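Local coordinates for protein PA1221 (Pseudomonas aeruginosa, PDB 4DG8) that is a member of the ANL clan of AMP-binding enzymes, carries a phosphopantetheine attachment region late in its sequence, and holds adenosine monophosphate in this structure, at residues A[202-208]-A[252-257]; A[18-22]-A[340-344]; A[78-83]-A[125-131]; A[242-246]-A[270-275]. All coordinates share one frame. Residues are numbered along the deposited sequence.

Contact 1: A[202-208]-A[252-257]; sequences APQMRFL and RGADSA
F207 lays one face of its ring over the side chain of S256: S256 CB stands 3.6 Å from the ring centroid, 2° off the normal, a CH-pi contact. The pair also marks the register, with 4.7 Å between their CA atoms. Around this single bridge S256 N donates to R206 O (3.1 Å) and L208 N donates to S256 O (2.9 Å), the pattern of a parallel bridge. D255 N also reaches R206 O (3.0 Å). Before the strand, a type I turn runs from A202 to M205, and R206 N meets D255 OD1 at 2.8 Å. D255 (chi1 p) takes S256 OG on the same OD1 (2.9 Å), while a water joins its OD2 to Q204 N. R206 bends (chi1 m, chi2 t, chi3 p) so that NH2 bonds R252 O (2.7 Å) and NE bonds G253 O weakly (3.0 Å); NH1 pairs with E44. G253 leaves the preceding helix with positive phi. L208 CB packs on A257 CB at 3.9 Å. Such a junction brings edge strands of two different sheets, 206-209 and 256-260, side by side. Its chemistry implies that R206 and D255, binding main-chain groups, extend the bonding beyond what one bridge provides.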
loop_
_atom_site.group_PDB
_atom_site.type_symbol
_atom_site.label_atom_id
_atom_site.label_comp_id
_atom_site.label_asym_id
_atom_site.label_seq_id
_atom_site.Cartn_x
_atom_site.Cartn_y
_atom_site.Cartn_z
ATOM N N ALA A 202 -2.983 14.833 15.653
ATOM C CA ALA A 202 -1.571 15.111 15.899
ATOM C C ALA A 202 -1.134 16.378 15.159
ATOM O O ALA A 202 -0.763 16.318 13.987
ATOM C CB ALA A 202 -0.696 13.894 15.502
ATOM N N PRO A 203 -1.216 17.543 15.829
ATOM C CA PRO A 203 -0.905 18.813 15.159
ATOM C C PRO A 203 0.429 18.776 14.405
ATOM O O PRO A 203 0.543 19.379 13.333
ATOM C CB PRO A 203 -0.846 19.817 16.324
ATOM C CG PRO A 203 -1.795 19.264 17.341
ATOM C CD PRO A 203 -1.635 17.740 17.230
ATOM N N GLN A 204 1.418 18.067 14.950
ATOM C CA GLN A 204 2.759 18.036 14.350
ATOM C C GLN A 204 2.899 17.026 13.221
ATOM O O GLN A 204 3.913 17.025 12.505
ATOM C CB GLN A 204 3.853 17.768 15.397
ATOM C CG GLN A 204 4.079 18.891 16.395
ATOM C CD GLN A 204 5.504 18.894 16.920
ATOM O OE1 GLN A 204 5.852 18.128 17.828
ATOM N NE2 GLN A 204 6.347 19.746 16.330
ATOM N N MET A 205 1.907 16.151 13.086
ATOM C CA MET A 205 1.859 15.216 11.969
ATOM C C MET A 205 3.205 14.527 11.763
ATOM O O MET A 205 3.751 14.548 10.653
ATOM C CB MET A 205 1.401 15.916 10.683
ATOM C CG MET A 205 -0.045 16.433 10.760
ATOM S SD MET A 205 -1.170 15.054 10.984
ATOM C CE MET A 205 -1.526 14.618 9.273
ATOM N N ARG A 206 3.749 13.905 12.814
ATOM C CA ARG A 206 5.039 13.263 12.629
ATOM C C ARG A 206 4.809 11.780 12.385
ATOM O O ARG A 206 4.671 10.977 13.314
ATOM C CB ARG A 206 5.927 13.502 13.850
ATOM C CG ARG A 206 6.245 14.989 14.092
ATOM C CD ARG A 206 7.076 15.208 15.348
ATOM N NE ARG A 206 8.416 14.631 15.232
ATOM C CZ ARG A 206 9.472 15.253 14.713
ATOM N NH1 ARG A 206 9.367 16.479 14.219
ATOM N NH2 ARG A 206 10.641 14.636 14.666
ATOM N N PHE A 207 4.876 11.417 11.107
ATOM C CA PHE A 207 4.482 10.088 10.666
ATOM C C PHE A 207 5.657 9.148 10.654
ATOM O O PHE A 207 6.713 9.476 10.126
ATOM C CB PHE A 207 3.863 10.127 9.265
ATOM C CG PHE A 207 2.388 10.209 9.277
ATOM C CD1 PHE A 207 1.751 11.444 9.313
ATOM C CD2 PHE A 207 1.622 9.058 9.296
ATOM C CE1 PHE A 207 0.377 11.520 9.349
ATOM C CE2 PHE A 207 0.237 9.132 9.325
ATOM C CZ PHE A 207 -0.380 10.353 9.347
ATOM N N LEU A 208 5.464 7.982 11.258
ATOM C CA LEU A 208 6.381 6.889 11.090
ATOM C C LEU A 208 6.353 6.506 9.612
ATOM O O LEU A 208 5.291 6.245 9.054
ATOM C CB LEU A 208 5.925 5.707 11.939
ATOM C CG LEU A 208 6.704 4.418 11.684
ATOM C CD1 LEU A 208 8.146 4.617 12.084
ATOM C CD2 LEU A 208 6.096 3.254 12.449
ATOM N N ARG A 252 12.931 9.978 18.192
ATOM C CA ARG A 252 12.586 10.830 17.054
ATOM C C ARG A 252 11.255 11.578 17.050
ATOM O O ARG A 252 10.996 12.354 16.138
ATOM C CB ARG A 252 12.845 10.084 15.762
ATOM C CG ARG A 252 14.268 9.604 15.757
ATOM C CD ARG A 252 14.557 8.843 14.542
ATOM N NE ARG A 252 15.866 8.224 14.606
ATOM C CZ ARG A 252 16.359 7.499 13.610
ATOM N NH1 ARG A 252 15.639 7.342 12.513
ATOM N NH2 ARG A 252 17.550 6.938 13.712
ATOM N N GLY A 253 10.430 11.362 18.067
ATOM C CA GLY A 253 9.160 12.058 18.151
ATOM C C GLY A 253 8.044 11.682 17.176
ATOM O O GLY A 253 7.132 12.483 16.950
ATOM N N ALA A 254 8.065 10.476 16.620
ATOM C CA ALA A 254 6.910 10.045 15.836
ATOM C C ALA A 254 5.666 10.028 16.725
ATOM O O ALA A 254 5.698 9.483 17.832
ATOM C CB ALA A 254 7.144 8.676 15.217
ATOM N N ASP A 255 4.633 10.744 16.294
ATOM C CA ASP A 255 3.305 10.727 16.924
ATOM C C ASP A 255 2.150 10.080 16.123
ATOM O O ASP A 255 1.039 10.008 16.612
ATOM C CB ASP A 255 2.920 12.138 17.389
ATOM C CG ASP A 255 2.875 13.146 16.238
ATOM O OD1 ASP A 255 2.599 12.736 15.084
ATOM O OD2 ASP A 255 3.105 14.353 16.495
ATOM N N SER A 256 2.405 9.661 14.885
ATOM C CA SER A 256 1.357 9.151 14.011
ATOM C C SER A 256 1.901 7.925 13.299
ATOM O O SER A 256 3.052 7.919 12.865
ATOM C CB SER A 256 0.960 10.195 12.941
ATOM O OG SER A 256 0.549 11.430 13.520
ATOM N N ALA A 257 1.098 6.878 13.183
ATOM C CA ALA A 257 1.618 5.697 12.511
ATOM C C ALA A 257 0.553 4.850 11.853
ATOM O O ALA A 257 -0.583 4.790 12.308
ATOM C CB ALA A 257 2.472 4.847 13.475
HETATM O O HOH W 1 1.503 16.214 17.190
#

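Contact 2: A[18-22]-A[340-344]; sequences NSLLD and AGTAV
N18 follows a cis peptide bond and is poorly ordered; it and S19, both exposed, precede the contact. From S19 the chain turns, with a weak bond from D22 N to S19 O (3.3 Å), and this turn presents L20 and L21 to segment 340-344. L20 (phi/psi -71/-16) lies closest in register to G341, with 4.6 Å between CA atoms. Its carbonyl O, hydrogen-bonded by H26, receives a CA-H...O contact from G341 CA at 3.5 Å, and its CD1 touches A340 CB at 4.3 Å. L21 (chi1 m, chi2 t) buries the most surface: its CD2 lies 3.4 Å from T342 C and 3.8 Å from A343 CB. The backbone of G341, at 89/-9, suits glycine. D22 turns away. This is plain apolar packing of an N-terminal loop on the start of strand 342-347. T342 points away and bonds R191, Y390 of strand 385-390 touches both L21 and A343, and G341 and A343 make backbone bonds to A368 and F366, the latter in antiparallel strand 361-367.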
loop_
_atom_site.group_PDB
_atom_site.type_symbol
_atom_site.label_atom_id
_atom_site.label_comp_id
_atom_site.label_asym_id
_atom_site.label_seq_id
_atom_site.Cartn_x
_atom_site.Cartn_y
_atom_site.Cartn_z
ATOM N N ASN A 18 -19.664 15.690 -2.809
ATOM C CA ASN A 18 -20.427 16.544 -3.714
ATOM C C ASN A 18 -19.475 17.539 -4.364
ATOM O O ASN A 18 -19.467 18.723 -4.027
ATOM C CB ASN A 18 -21.608 17.236 -3.024
ATOM N N SER A 19 -18.674 17.026 -5.292
ATOM C CA SER A 19 -17.601 17.765 -5.961
ATOM C C SER A 19 -16.251 17.668 -5.282
ATOM O O SER A 19 -15.244 17.996 -5.903
ATOM C CB SER A 19 -17.930 19.255 -6.067
ATOM O OG SER A 19 -17.362 19.955 -4.964
ATOM N N LEU A 20 -16.192 17.174 -4.049
ATOM C CA LEU A 20 -14.908 16.715 -3.564
ATOM C C LEU A 20 -14.626 15.441 -4.344
ATOM O O LEU A 20 -13.492 14.966 -4.399
ATOM C CB LEU A 20 -14.906 16.448 -2.060
ATOM C CG LEU A 20 -14.640 17.667 -1.170
ATOM C CD1 LEU A 20 -14.322 17.239 0.262
ATOM C CD2 LEU A 20 -13.521 18.532 -1.740
ATOM N N LEU A 21 -15.675 14.900 -4.956
ATOM C CA LEU A 21 -15.566 13.655 -5.704
ATOM C C LEU A 21 -14.893 13.882 -7.058
ATOM O O LEU A 21 -14.489 12.936 -7.728
ATOM C CB LEU A 21 -16.943 13.031 -5.890
ATOM C CG LEU A 21 -17.692 12.784 -4.584
ATOM C CD1 LEU A 21 -19.150 12.447 -4.867
ATOM C CD2 LEU A 21 -17.006 11.687 -3.756
ATOM N N ASP A 22 -14.770 15.150 -7.432
ATOM C CA ASP A 22 -14.129 15.563 -8.671
ATOM C C ASP A 22 -12.622 15.629 -8.458
ATOM O O ASP A 22 -12.155 16.288 -7.522
ATOM C CB ASP A 22 -14.659 16.945 -9.057
ATOM C CG ASP A 22 -14.023 17.503 -10.330
ATOM O OD1 ASP A 22 -13.586 16.714 -11.197
ATOM O OD2 ASP A 22 -13.988 18.753 -10.467
ATOM N N ALA A 340 -13.168 11.654 3.024
ATOM C CA ALA A 340 -13.399 12.814 2.162
ATOM C C ALA A 340 -12.831 12.591 0.742
ATOM O O ALA A 340 -11.748 12.026 0.574
ATOM C CB ALA A 340 -12.813 14.087 2.802
ATOM N N GLY A 341 -13.575 13.023 -0.276
ATOM C CA GLY A 341 -13.137 12.881 -1.661
ATOM C C GLY A 341 -13.583 11.552 -2.252
ATOM O O GLY A 341 -13.483 11.305 -3.456
ATOM N N THR A 342 -14.111 10.695 -1.391
ATOM C CA THR A 342 -14.608 9.403 -1.828
ATOM C C THR A 342 -16.091 9.255 -1.507
ATOM O O THR A 342 -16.606 9.907 -0.596
ATOM C CB THR A 342 -13.794 8.292 -1.166
ATOM O OG1 THR A 342 -12.471 8.319 -1.715
ATOM C CG2 THR A 342 -14.425 6.917 -1.398
ATOM N N ALA A 343 -16.781 8.427 -2.282
ATOM C CA ALA A 343 -18.126 7.999 -1.913
ATOM C C ALA A 343 -18.240 6.487 -2.094
ATOM O O ALA A 343 -17.493 5.901 -2.868
ATOM C CB ALA A 343 -19.171 8.720 -2.768
ATOM N N VAL A 344 -19.147 5.844 -1.370
ATOM C CA VAL A 344 -19.383 4.422 -1.594
ATOM C C VAL A 344 -20.866 4.091 -1.701
ATOM O O VAL A 344 -21.707 4.783 -1.146
ATOM C CB VAL A 344 -18.767 3.525 -0.483
ATOM C CG1 VAL A 344 -17.261 3.678 -0.437
ATOM C CG2 VAL A 344 -19.378 3.843 0.882
#

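Contact 3: A[78-83]-A[125-131]; sequences VCLGVY and CRLILDC
Adjacent strands meet here, a worked case of parallel strand pairing in a twisted alpha/beta sheet: strands 79-83 and 125-130 approach to 4.3 Å and cross at -24°. Between them the chain passes through helix 88-99, strand 103-106 and helix 113-123, and in the sheet 103-106 and 125-130 flank 79-83. Main-chain hydrogen bonds alternate in direction: R126 N to C79 O (3.1 Å), G81 N to L127 O (2.8 Å), L129 N to G81 O (2.7 Å), Y83 N to L129 O (3.0 Å) and C131 N to Y83 O (2.7 Å). The register pairs G81 with I128 (CA-CA 4.0 Å), V82 with L129 (4.8 Å) and Y83 with D130 (5.0 Å). Side chains divide by face. L80, V82, L127 and L129 share one, where L80 CD2 meets L127 CB at 4.0 Å and helix 88-99 covers it through C93 and I97. I128, Y83 and D130 occupy the other; Y83 CB lies 4.4 Å from I128 CG2, and D130 OD1, bonded to S132, sits at the edge of the Y83 ring, 3.5 Å from CD2. G81 makes the closest pairing possible: an ideal CB on it would clash at 2.8 Å with I128 CG1.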
loop_
_atom_site.group_PDB
_atom_site.type_symbol
_atom_site.label_atom_id
_atom_site.label_comp_id
_atom_site.label_asym_id
_atom_site.label_seq_id
_atom_site.Cartn_x
_atom_site.Cartn_y
_atom_site.Cartn_z
ATOM N N VAL A 78 6.349 10.284 -17.835
ATOM C CA VAL A 78 7.114 9.041 -17.834
ATOM C C VAL A 78 7.182 8.374 -16.464
ATOM O O VAL A 78 7.142 9.041 -15.424
ATOM C CB VAL A 78 8.537 9.182 -18.436
ATOM C CG1 VAL A 78 8.474 10.002 -19.713
ATOM C CG2 VAL A 78 9.493 9.804 -17.438
ATOM N N CYS A 79 7.227 7.042 -16.489
ATOM C CA CYS A 79 7.446 6.238 -15.295
ATOM C C CYS A 79 8.936 6.189 -14.906
ATOM O O CYS A 79 9.800 5.905 -15.731
ATOM C CB CYS A 79 6.913 4.805 -15.499
ATOM S SG CYS A 79 7.116 3.766 -14.042
ATOM N N LEU A 80 9.219 6.455 -13.634
ATOM C CA LEU A 80 10.583 6.438 -13.140
ATOM C C LEU A 80 10.672 5.587 -11.882
ATOM O O LEU A 80 9.847 5.720 -10.957
ATOM C CB LEU A 80 11.062 7.864 -12.865
ATOM C CG LEU A 80 11.194 8.778 -14.086
ATOM C CD1 LEU A 80 11.496 10.204 -13.616
ATOM C CD2 LEU A 80 12.287 8.264 -15.003
ATOM N N GLY A 81 11.693 4.732 -11.840
ATOM C CA GLY A 81 11.864 3.787 -10.753
ATOM C C GLY A 81 12.659 4.341 -9.589
ATOM O O GLY A 81 13.504 5.208 -9.774
ATOM N N VAL A 82 12.394 3.823 -8.392
ATOM C CA VAL A 82 13.164 4.170 -7.210
ATOM C C VAL A 82 13.518 2.906 -6.463
ATOM O O VAL A 82 12.634 2.089 -6.178
ATOM C CB VAL A 82 12.375 5.085 -6.276
ATOM C CG1 VAL A 82 13.164 5.358 -4.977
ATOM C CG2 VAL A 82 12.042 6.379 -6.991
ATOM N N TYR A 83 14.808 2.728 -6.178
ATOM C CA TYR A 83 15.256 1.639 -5.309
ATOM C C TYR A 83 15.988 2.168 -4.083
ATOM O O TYR A 83 16.802 3.090 -4.175
ATOM C CB TYR A 83 16.140 0.631 -6.069
ATOM C CG TYR A 83 16.798 -0.389 -5.145
ATOM C CD1 TYR A 83 16.060 -1.414 -4.570
ATOM C CD2 TYR A 83 18.159 -0.315 -4.841
ATOM C CE1 TYR A 83 16.646 -2.335 -3.722
ATOM C CE2 TYR A 83 18.766 -1.243 -3.992
ATOM C CZ TYR A 83 18.002 -2.245 -3.436
ATOM O OH TYR A 83 18.586 -3.156 -2.587
ATOM N N CYS A 125 8.936 1.794 -17.671
ATOM C CA CYS A 125 9.790 2.496 -16.726
ATOM C C CYS A 125 11.117 2.767 -17.406
ATOM O O CYS A 125 11.812 1.839 -17.808
ATOM C CB CYS A 125 10.022 1.649 -15.482
ATOM S SG CYS A 125 11.090 2.437 -14.238
ATOM N N ARG A 126 11.461 4.046 -17.527
ATOM C CA ARG A 126 12.576 4.459 -18.378
ATOM C C ARG A 126 13.928 4.395 -17.676
ATOM O O ARG A 126 14.954 4.218 -18.308
ATOM C CB ARG A 126 12.340 5.868 -18.937
ATOM C CG ARG A 126 10.949 6.083 -19.558
ATOM C CD ARG A 126 10.775 5.356 -20.891
ATOM N NE ARG A 126 11.592 5.957 -21.945
ATOM C CZ ARG A 126 11.295 7.089 -22.578
ATOM N NH1 ARG A 126 10.184 7.753 -22.276
ATOM N NH2 ARG A 126 12.108 7.551 -23.524
ATOM N N LEU A 127 13.919 4.627 -16.372
ATOM C CA LEU A 127 15.148 4.792 -15.626
ATOM C C LEU A 127 14.870 4.477 -14.155
ATOM O O LEU A 127 13.773 4.747 -13.647
ATOM C CB LEU A 127 15.634 6.239 -15.791
ATOM C CG LEU A 127 16.852 6.660 -14.967
ATOM C CD1 LEU A 127 18.018 5.737 -15.302
ATOM C CD2 LEU A 127 17.218 8.110 -15.237
ATOM N N ILE A 128 15.859 3.935 -13.459
ATOM C CA ILE A 128 15.673 3.626 -12.054
ATOM C C ILE A 128 16.683 4.406 -11.222
ATOM O O ILE A 128 17.898 4.310 -11.447
ATOM C CB ILE A 128 15.823 2.115 -11.766
ATOM C CG1 ILE A 128 14.751 1.304 -12.507
ATOM C CG2 ILE A 128 15.773 1.844 -10.245
ATOM C CD1 ILE A 128 15.007 -0.199 -12.485
ATOM N N LEU A 129 16.184 5.158 -10.245
ATOM C CA LEU A 129 17.067 5.953 -9.398
ATOM C C LEU A 129 17.517 5.089 -8.237
ATOM O O LEU A 129 16.719 4.755 -7.378
ATOM C CB LEU A 129 16.310 7.169 -8.869
ATOM C CG LEU A 129 15.881 8.159 -9.949
ATOM C CD1 LEU A 129 15.119 9.318 -9.328
ATOM C CD2 LEU A 129 17.123 8.653 -10.692
ATOM N N ASP A 130 18.802 4.751 -8.199
ATOM C CA ASP A 130 19.300 3.827 -7.188
ATOM C C ASP A 130 19.745 4.621 -5.983
ATOM O O ASP A 130 20.697 5.387 -6.071
ATOM C CB ASP A 130 20.491 3.032 -7.749
ATOM C CG ASP A 130 20.987 1.956 -6.785
ATOM O OD1 ASP A 130 20.642 2.007 -5.593
ATOM O OD2 ASP A 130 21.726 1.057 -7.220
ATOM N N CYS A 131 19.035 4.474 -4.865
ATOM C CA CYS A 131 19.373 5.217 -3.651
ATOM C C CYS A 131 20.172 4.420 -2.640
ATOM O O CYS A 131 20.481 4.941 -1.572
ATOM C CB CYS A 131 18.120 5.773 -2.960
ATOM S SG CYS A 131 17.215 6.953 -3.948
#

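Contact 4: A[242-246]-A[270-275]; sequences PGVLR and LDPDCL
A bidentate salt bridge leads this contact: R246 NE bonds D271 OD2 at 2.7 Å, while R246 NH2 reaches D271 OD2 at 3.0 Å and D271 OD1 at 2.9 Å. R246 (chi1 m, chi2 and chi3 t) extends from the first turn of helix 242-250, where its N bonds P242 O (2.9 Å), and D271 (chi1 t) is the first residue beyond helix 261-270. R246 NH2 also bonds a water at 2.9 Å. One face of the guanidinium lies over the D273-C274 peptide. C274 N bonds D271 O (2.8 Å) as residues 272-275 enter a 3-10 turn. Farther in, P242 and C274 are nearest in register (CA-CA 5.4 Å), with P242 CB to C274 CB at 4.0 Å. P242 CG touches L270 CD1 at 4.0 Å, and L245 CD2 contacts C274 SG at 3.9 Å and L275 CD2 at 3.8 Å. The start of helix 242-250 and the turn after helix 261-270 thus join through a charged pair flanking an apolar seam, a polar edge beside a hydrophobic interior.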
loop_
_atom_site.group_PDB
_atom_site.type_symbol
_atom_site.label_atom_id
_atom_site.label_comp_id
_atom_site.label_asym_id
_atom_site.label_seq_id
_atom_site.Cartn_x
_atom_site.Cartn_y
_atom_site.Cartn_z
ATOM N N PRO A 242 8.881 -3.954 18.842
ATOM C CA PRO A 242 8.578 -3.044 19.961
ATOM C C PRO A 242 9.719 -2.102 20.299
ATOM O O PRO A 242 9.474 -0.934 20.586
ATOM C CB PRO A 242 8.346 -3.993 21.134
ATOM C CG PRO A 242 7.854 -5.273 20.489
ATOM C CD PRO A 242 8.631 -5.364 19.182
ATOM N N GLY A 243 10.947 -2.610 20.285
ATOM C CA GLY A 243 12.104 -1.802 20.614
ATOM C C GLY A 243 12.318 -0.693 19.602
ATOM O O GLY A 243 12.457 0.479 19.971
ATOM N N VAL A 244 12.334 -1.057 18.323
ATOM C CA VAL A 244 12.517 -0.075 17.250
ATOM C C VAL A 244 11.400 0.982 17.255
ATOM O O VAL A 244 11.668 2.169 17.097
ATOM C CB VAL A 244 12.640 -0.745 15.848
ATOM C CG1 VAL A 244 12.623 0.295 14.740
ATOM C CG2 VAL A 244 13.913 -1.608 15.759
ATOM N N LEU A 245 10.154 0.558 17.449
ATOM C CA LEU A 245 9.046 1.516 17.533
ATOM C C LEU A 245 9.237 2.465 18.718
ATOM O O LEU A 245 9.086 3.692 18.585
ATOM C CB LEU A 245 7.687 0.805 17.654
ATOM C CG LEU A 245 6.493 1.768 17.692
ATOM C CD1 LEU A 245 6.540 2.741 16.500
ATOM C CD2 LEU A 245 5.122 1.023 17.765
ATOM N N ARG A 246 9.555 1.884 19.873
ATOM C CA ARG A 246 9.822 2.661 21.080
ATOM C C ARG A 246 10.910 3.711 20.838
ATOM O O ARG A 246 10.817 4.836 21.328
ATOM C CB ARG A 246 10.239 1.748 22.234
ATOM C CG ARG A 246 9.088 1.166 23.053
ATOM C CD ARG A 246 9.664 0.276 24.173
ATOM N NE ARG A 246 8.637 -0.454 24.912
ATOM C CZ ARG A 246 8.036 -0.007 26.011
ATOM N NH1 ARG A 246 8.350 1.179 26.506
ATOM N NH2 ARG A 246 7.111 -0.744 26.617
ATOM N N LEU A 270 3.122 -8.753 22.256
ATOM C CA LEU A 270 4.451 -8.698 22.846
ATOM C C LEU A 270 4.632 -7.608 23.904
ATOM O O LEU A 270 5.132 -7.863 24.982
ATOM C CB LEU A 270 5.477 -8.424 21.743
ATOM C CG LEU A 270 5.810 -9.548 20.763
ATOM C CD1 LEU A 270 6.813 -9.055 19.715
ATOM C CD2 LEU A 270 6.362 -10.729 21.506
ATOM N N ASP A 271 4.346 -6.371 23.521
ATOM C CA ASP A 271 4.610 -5.222 24.374
ATOM C C ASP A 271 3.635 -4.077 24.068
ATOM O O ASP A 271 3.991 -3.129 23.365
ATOM C CB ASP A 271 6.059 -4.780 24.197
ATOM C CG ASP A 271 6.373 -3.491 24.932
ATOM O OD1 ASP A 271 5.675 -3.155 25.909
ATOM O OD2 ASP A 271 7.327 -2.811 24.519
ATOM N N PRO A 272 2.400 -4.176 24.562
ATOM C CA PRO A 272 1.388 -3.179 24.209
ATOM C C PRO A 272 1.811 -1.767 24.613
ATOM O O PRO A 272 1.314 -0.824 24.016
ATOM C CB PRO A 272 0.158 -3.626 25.013
ATOM C CG PRO A 272 0.712 -4.408 26.139
ATOM C CD PRO A 272 1.906 -5.130 25.565
ATOM N N ASP A 273 2.696 -1.618 25.601
ATOM C CA ASP A 273 3.198 -0.290 25.935
ATOM C C ASP A 273 4.085 0.316 24.846
ATOM O O ASP A 273 4.401 1.505 24.924
ATOM C CB ASP A 273 3.947 -0.265 27.282
ATOM C CG ASP A 273 3.011 -0.331 28.488
ATOM O OD1 ASP A 273 1.778 -0.186 28.320
ATOM O OD2 ASP A 273 3.521 -0.507 29.615
ATOM N N CYS A 274 4.493 -0.454 23.828
ATOM C CA CYS A 274 5.354 0.150 22.797
ATOM C C CYS A 274 4.621 1.211 21.960
ATOM O O CYS A 274 5.235 1.987 21.228
ATOM C CB CYS A 274 6.017 -0.894 21.897
ATOM S SG CYS A 274 4.964 -1.627 20.641
ATOM N N LEU A 275 3.306 1.245 22.078
ATOM C CA LEU A 275 2.526 2.233 21.343
ATOM C C LEU A 275 2.519 3.590 22.054
ATOM O O LEU A 275 2.155 4.604 21.447
ATOM C CB LEU A 275 1.096 1.746 21.149
ATOM C CG LEU A 275 0.992 0.368 20.485
ATOM C CD1 LEU A 275 -0.468 -0.068 20.434
ATOM C CD2 LEU A 275 1.669 0.351 19.094
HETATM O O HOH W 2 6.919 -0.694 29.479
#

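Overall arrangement
Contacts 1 and 4 touch. Their centres lie 16 Å apart, and L208 CD2 meets L245 CD1 at 4.1 Å; helix 242-250 is followed in the chain by strand 256-260, and the segments of the two contacts alternate. Contact 3, in a separate sheet, closes before either opens and stays remote, about 29 Å from contact 1 and 35 Å from contact 4 between centres. Contact 2 spans the longest separation, its sequence loop enclosing the other three, yet its centre is 27 Å from that of contact 1 and 37 Å from that of contact 4. The T342 side chain of contact 2 is about 13 Å from the bound AMP, too far to touch it; the AMP pocket is lined by 16 residues between 284 and 428.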